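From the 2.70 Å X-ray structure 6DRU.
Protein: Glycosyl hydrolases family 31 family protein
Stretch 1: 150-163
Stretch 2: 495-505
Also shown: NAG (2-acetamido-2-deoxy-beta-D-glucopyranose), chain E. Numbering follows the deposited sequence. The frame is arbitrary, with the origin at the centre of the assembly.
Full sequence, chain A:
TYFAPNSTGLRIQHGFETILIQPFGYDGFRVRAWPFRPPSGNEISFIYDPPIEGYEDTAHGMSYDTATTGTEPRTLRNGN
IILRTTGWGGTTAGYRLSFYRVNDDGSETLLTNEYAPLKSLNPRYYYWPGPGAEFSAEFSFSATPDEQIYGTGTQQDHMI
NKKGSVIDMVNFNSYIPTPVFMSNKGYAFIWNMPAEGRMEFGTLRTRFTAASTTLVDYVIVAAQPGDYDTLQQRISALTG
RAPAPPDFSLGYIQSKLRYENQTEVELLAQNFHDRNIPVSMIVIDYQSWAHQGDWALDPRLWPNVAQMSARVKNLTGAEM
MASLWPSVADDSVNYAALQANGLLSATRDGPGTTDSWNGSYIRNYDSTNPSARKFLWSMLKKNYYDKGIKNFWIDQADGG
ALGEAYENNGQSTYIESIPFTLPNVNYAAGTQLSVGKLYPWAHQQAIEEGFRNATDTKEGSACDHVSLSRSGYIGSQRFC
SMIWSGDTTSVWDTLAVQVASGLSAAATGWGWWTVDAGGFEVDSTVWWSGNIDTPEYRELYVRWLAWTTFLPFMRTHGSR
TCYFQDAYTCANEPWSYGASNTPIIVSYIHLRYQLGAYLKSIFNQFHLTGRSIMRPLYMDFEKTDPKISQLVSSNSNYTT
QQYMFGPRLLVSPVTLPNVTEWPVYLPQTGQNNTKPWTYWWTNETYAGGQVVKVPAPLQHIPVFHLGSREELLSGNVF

Stretch 1 150-163: YGTGTQQDHMINKK
Stretch 2 (495-505) LAVQVASGLSA

A looping segment lies along one helix, and the contact, which buries 693 Å² over both sides, runs antiparallel: Gly151 sits beside Ser504 (CA to CA 4.4 Å), Thr154 beside Ser501 (CA to CA 5.2 Å) and His158 beside Val497 (CA to CA 4.6 Å). Stretch 2 is helical throughout, its i to i+4 ladder including Ser504 N to Ala500 O at 3.0 Å. Stretch 1 enters as a strand and turns a corner at Thr152 (phi/psi 65/19) and Gly153 (90/-157). Gly151 (112/-124) and Gly153 adopt angles that would jam a CB against the preceding carbonyl, so the backbone itself calls for glycine. Gly151 CA makes a CA-H...O contact with Ser504 O, 3.4 Å away with 167° at the hydrogen.

On the helix side the apolar packing uses Ala500, Leu503 and Ala505. Ala500 points its CB toward the loop, 3.7 Å from Met159 N, and Ile160 (chi1 p, chi2 t) packs against both Ala500 and Leu503, its CG2 4.1 Å from Ala500 CB and 3.8 Å from Leu503 CB. Beyond the corner, Thr154 (p) sets its CG2 3.6 Å from Ala505 CB and its CB 3.5 Å from Ser501 OG.

His158, at 64/32 with chi1 t (-150°), lays its ring across the helix. Val497 CA lies 4.3 Å from the centroid of the His158 ring, 10° off the normal, a CH-pi contact that presents a polarised C-H to the ring face. Over the opposite face lies NAG O6, so the imidazole is sandwiched between helix and sugar. The sugar also touches the ring at His158 CE1 to NAG O5, 3.4 Å.

No clear direct hydrogen bond crosses between the stretches; two waters bridge the stretches. Water 1 donates to Ile160 O (2.6 Å), accepts weakly from Gly151 N (3.3 Å) and hydrogen-bonds to Ser504 OG (2.8 Å), with Ser504 in rotamer m. Water 2 accepts from His158 N (2.8 Å) and lies 2.9 Å from Val497 O and 3.1 Å from Gln155 O, bringing loop and helix carbonyls to one site.

Lys162 (m, m, t, p) starts with its CA-to-CB bond toward the helix, and its NZ also bonds within its own stretch: NZ forms a salt bridge with Asp157 OD2 at 3.6 Å and a weak hydrogen bond to Gly151 O at 3.4 Å. Lys162 NZ also stands 3.2 Å from Ser504 OG.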

# COMPACT_ATOMS: atom_id res chain seq x y z
N TYR A 150 0.89 -35.27 -4.07
CA TYR A 150 0.32 -35.52 -5.39
C TYR A 150 -0.80 -34.53 -5.66
O TYR A 150 -1.61 -34.23 -4.78
CB TYR A 150 -0.23 -36.95 -5.49
CG TYR A 150 0.70 -38.02 -4.97
CD1 TYR A 150 2.04 -38.04 -5.34
CD2 TYR A 150 0.25 -39.00 -4.09
CE1 TYR A 150 2.90 -39.01 -4.86
CE2 TYR A 150 1.10 -39.98 -3.61
CZ TYR A 150 2.42 -39.98 -4.00
OH TYR A 150 3.27 -40.95 -3.52
N GLY A 151 -0.86 -34.04 -6.90
CA GLY A 151 -1.90 -33.11 -7.30
C GLY A 151 -1.40 -31.72 -7.58
O GLY A 151 -0.51 -31.53 -8.41
N THR A 152 -1.97 -30.73 -6.88
CA THR A 152 -1.60 -29.31 -6.99
C THR A 152 -1.90 -28.72 -8.36
O THR A 152 -1.35 -27.66 -8.71
CB THR A 152 -0.13 -29.08 -6.62
OG1 THR A 152 0.72 -29.55 -7.67
CG2 THR A 152 0.23 -29.80 -5.32
N GLY A 153 -2.75 -29.36 -9.15
CA GLY A 153 -3.07 -28.85 -10.48
C GLY A 153 -2.15 -29.41 -11.55
O GLY A 153 -1.53 -30.46 -11.41
N THR A 154 -2.05 -28.66 -12.65
CA THR A 154 -1.27 -29.05 -13.80
C THR A 154 -0.06 -28.15 -13.97
O THR A 154 -0.08 -26.97 -13.62
CB THR A 154 -2.11 -29.02 -15.08
OG1 THR A 154 -2.56 -27.68 -15.32
CG2 THR A 154 -3.31 -29.94 -14.94
N GLN A 155 1.00 -28.72 -14.54
CA GLN A 155 2.29 -28.05 -14.72
C GLN A 155 3.19 -28.97 -15.53
O GLN A 155 3.09 -30.20 -15.42
CB GLN A 155 2.93 -27.72 -13.36
CG GLN A 155 4.31 -27.10 -13.44
CD GLN A 155 4.90 -26.82 -12.08
OE1 GLN A 155 4.33 -27.21 -11.05
NE2 GLN A 155 6.04 -26.14 -12.05
N GLN A 156 4.06 -28.38 -16.35
CA GLN A 156 5.01 -29.15 -17.15
C GLN A 156 6.32 -29.25 -16.39
O GLN A 156 7.31 -28.58 -16.69
CB GLN A 156 5.19 -28.52 -18.52
CG GLN A 156 3.91 -28.38 -19.31
CD GLN A 156 4.13 -27.91 -20.73
OE1 GLN A 156 3.65 -26.84 -21.12
NE2 GLN A 156 4.86 -28.70 -21.51
N ASP A 157 6.33 -30.12 -15.37
CA ASP A 157 7.51 -30.35 -14.55
C ASP A 157 8.05 -31.77 -14.63
O ASP A 157 9.12 -32.02 -14.07
CB ASP A 157 7.22 -30.00 -13.08
CG ASP A 157 6.04 -30.78 -12.51
OD1 ASP A 157 5.40 -31.54 -13.27
OD2 ASP A 157 5.77 -30.64 -11.30
N HIS A 158 7.34 -32.69 -15.28
CA HIS A 158 7.77 -34.08 -15.43
C HIS A 158 7.86 -34.79 -14.08
O HIS A 158 8.70 -35.67 -13.89
CB HIS A 158 9.11 -34.16 -16.17
CG HIS A 158 9.29 -35.42 -16.97
ND1 HIS A 158 10.15 -35.50 -18.04
CD2 HIS A 158 8.72 -36.64 -16.84
CE1 HIS A 158 10.10 -36.72 -18.54
NE2 HIS A 158 9.25 -37.44 -17.83
N MET A 159 6.99 -34.41 -13.14
CA MET A 159 6.99 -34.98 -11.80
C MET A 159 5.56 -35.26 -11.36
O MET A 159 4.64 -34.49 -11.68
CB MET A 159 7.64 -34.03 -10.78
CG MET A 159 8.99 -33.47 -11.20
SD MET A 159 9.56 -32.18 -10.08
CE MET A 159 9.95 -33.16 -8.63
N ILE A 160 5.37 -36.36 -10.64
CA ILE A 160 4.12 -36.61 -9.93
C ILE A 160 4.27 -36.43 -8.43
O ILE A 160 3.25 -36.27 -7.74
CB ILE A 160 3.55 -38.01 -10.25
CG1 ILE A 160 4.58 -39.10 -9.97
CG2 ILE A 160 3.05 -38.07 -11.69
CD1 ILE A 160 4.02 -40.49 -10.08
N ASN A 161 5.49 -36.47 -7.89
CA ASN A 161 5.76 -36.14 -6.50
C ASN A 161 6.19 -34.67 -6.45
O ASN A 161 7.29 -34.32 -6.89
CB ASN A 161 6.84 -37.05 -5.92
CG ASN A 161 7.16 -36.72 -4.47
OD1 ASN A 161 6.36 -36.08 -3.77
ND2 ASN A 161 8.32 -37.16 -4.00
N LYS A 162 5.32 -33.82 -5.91
CA LYS A 162 5.56 -32.39 -5.87
C LYS A 162 6.32 -31.95 -4.62
O LYS A 162 6.48 -30.74 -4.40
CB LYS A 162 4.24 -31.63 -5.97
CG LYS A 162 3.43 -31.95 -7.22
CD LYS A 162 4.18 -31.54 -8.49
CE LYS A 162 3.49 -32.06 -9.74
NZ LYS A 162 2.39 -31.17 -10.21
N LYS A 163 6.79 -32.89 -3.80
CA LYS A 163 7.54 -32.53 -2.61
C LYS A 163 8.81 -31.78 -2.98
O LYS A 163 9.49 -32.11 -3.96
CB LYS A 163 7.89 -33.79 -1.81
CG LYS A 163 8.72 -33.54 -0.56
CD LYS A 163 7.83 -33.35 0.66
CE LYS A 163 8.65 -33.07 1.90
NZ LYS A 163 7.79 -32.66 3.05
N LEU A 495 6.37 -34.83 -25.29
CA LEU A 495 5.43 -35.94 -25.17
C LEU A 495 5.61 -36.68 -23.85
O LEU A 495 4.63 -37.16 -23.26
CB LEU A 495 5.60 -36.89 -26.35
CG LEU A 495 4.97 -38.28 -26.25
CD1 LEU A 495 3.46 -38.19 -26.31
CD2 LEU A 495 5.50 -39.18 -27.35
N ALA A 496 6.85 -36.77 -23.36
CA ALA A 496 7.10 -37.46 -22.10
C ALA A 496 6.60 -36.67 -20.90
O ALA A 496 6.15 -37.27 -19.91
CB ALA A 496 8.60 -37.75 -21.95
N VAL A 497 6.65 -35.34 -20.95
CA VAL A 497 6.25 -34.55 -19.79
C VAL A 497 4.74 -34.41 -19.68
O VAL A 497 4.23 -34.16 -18.58
CB VAL A 497 6.93 -33.17 -19.80
CG1 VAL A 497 8.43 -33.31 -20.04
CG2 VAL A 497 6.30 -32.26 -20.83
N GLN A 498 4.00 -34.54 -20.79
CA GLN A 498 2.56 -34.37 -20.74
C GLN A 498 1.89 -35.41 -19.86
O GLN A 498 0.83 -35.15 -19.28
CB GLN A 498 1.96 -34.42 -22.15
CG GLN A 498 2.44 -33.33 -23.08
CD GLN A 498 2.40 -31.96 -22.43
OE1 GLN A 498 1.34 -31.47 -22.07
NE2 GLN A 498 3.57 -31.35 -22.27
N VAL A 499 2.48 -36.61 -19.77
CA VAL A 499 1.86 -37.69 -19.00
C VAL A 499 1.77 -37.31 -17.53
O VAL A 499 0.71 -37.45 -16.90
CB VAL A 499 2.64 -39.00 -19.20
CG1 VAL A 499 1.92 -40.15 -18.49
CG2 VAL A 499 2.81 -39.30 -20.68
N ALA A 500 2.88 -36.82 -16.96
CA ALA A 500 2.89 -36.48 -15.54
C ALA A 500 1.93 -35.33 -15.23
O ALA A 500 1.39 -35.27 -14.12
CB ALA A 500 4.31 -36.12 -15.11
N SER A 501 1.71 -34.43 -16.19
CA SER A 501 0.75 -33.35 -15.97
C SER A 501 -0.67 -33.88 -15.84
O SER A 501 -1.43 -33.44 -14.97
CB SER A 501 0.84 -32.33 -17.11
OG SER A 501 0.08 -31.17 -16.83
N GLY A 502 -1.05 -34.83 -16.69
CA GLY A 502 -2.37 -35.42 -16.59
C GLY A 502 -2.55 -36.28 -15.35
O GLY A 502 -3.66 -36.41 -14.84
N LEU A 503 -1.46 -36.87 -14.86
CA LEU A 503 -1.54 -37.64 -13.62
C LEU A 503 -1.70 -36.73 -12.41
O LEU A 503 -2.40 -37.07 -11.45
CB LEU A 503 -0.31 -38.53 -13.47
CG LEU A 503 -0.16 -39.57 -14.58
CD1 LEU A 503 1.14 -40.35 -14.43
CD2 LEU A 503 -1.36 -40.49 -14.61
N SER A 504 -1.06 -35.56 -12.44
CA SER A 504 -1.25 -34.59 -11.37
C SER A 504 -2.68 -34.04 -11.38
O SER A 504 -3.26 -33.79 -10.31
CB SER A 504 -0.24 -33.45 -11.50
OG SER A 504 1.09 -33.92 -11.34
N ALA A 505 -3.25 -33.83 -12.56
CA ALA A 505 -4.63 -33.37 -12.66
C ALA A 505 -5.59 -34.39 -12.06
O ALA A 505 -6.61 -34.02 -11.46
CB ALA A 505 -4.99 -33.07 -14.11
C1 NAG E . 12.81 -39.80 -18.24
C2 NAG E . 13.03 -39.36 -19.67
C3 NAG E . 14.10 -38.34 -19.80
C4 NAG E . 13.89 -37.22 -18.82
C5 NAG E . 13.77 -37.79 -17.43
C6 NAG E . 13.57 -36.67 -16.43
C7 NAG E . 12.47 -40.93 -21.48
C8 NAG E . 12.81 -42.14 -22.32
N2 NAG E . 13.35 -40.50 -20.46
O3 NAG E . 14.12 -37.87 -21.13
O4 NAG E . 14.97 -36.32 -18.88
O5 NAG E . 12.68 -38.68 -17.40
O6 NAG E . 12.39 -36.90 -15.69
O7 NAG E . 11.43 -40.33 -21.68
O HOH W 1 1.14 -35.59 -9.06
O HOH W 2 4.62 -32.85 -16.02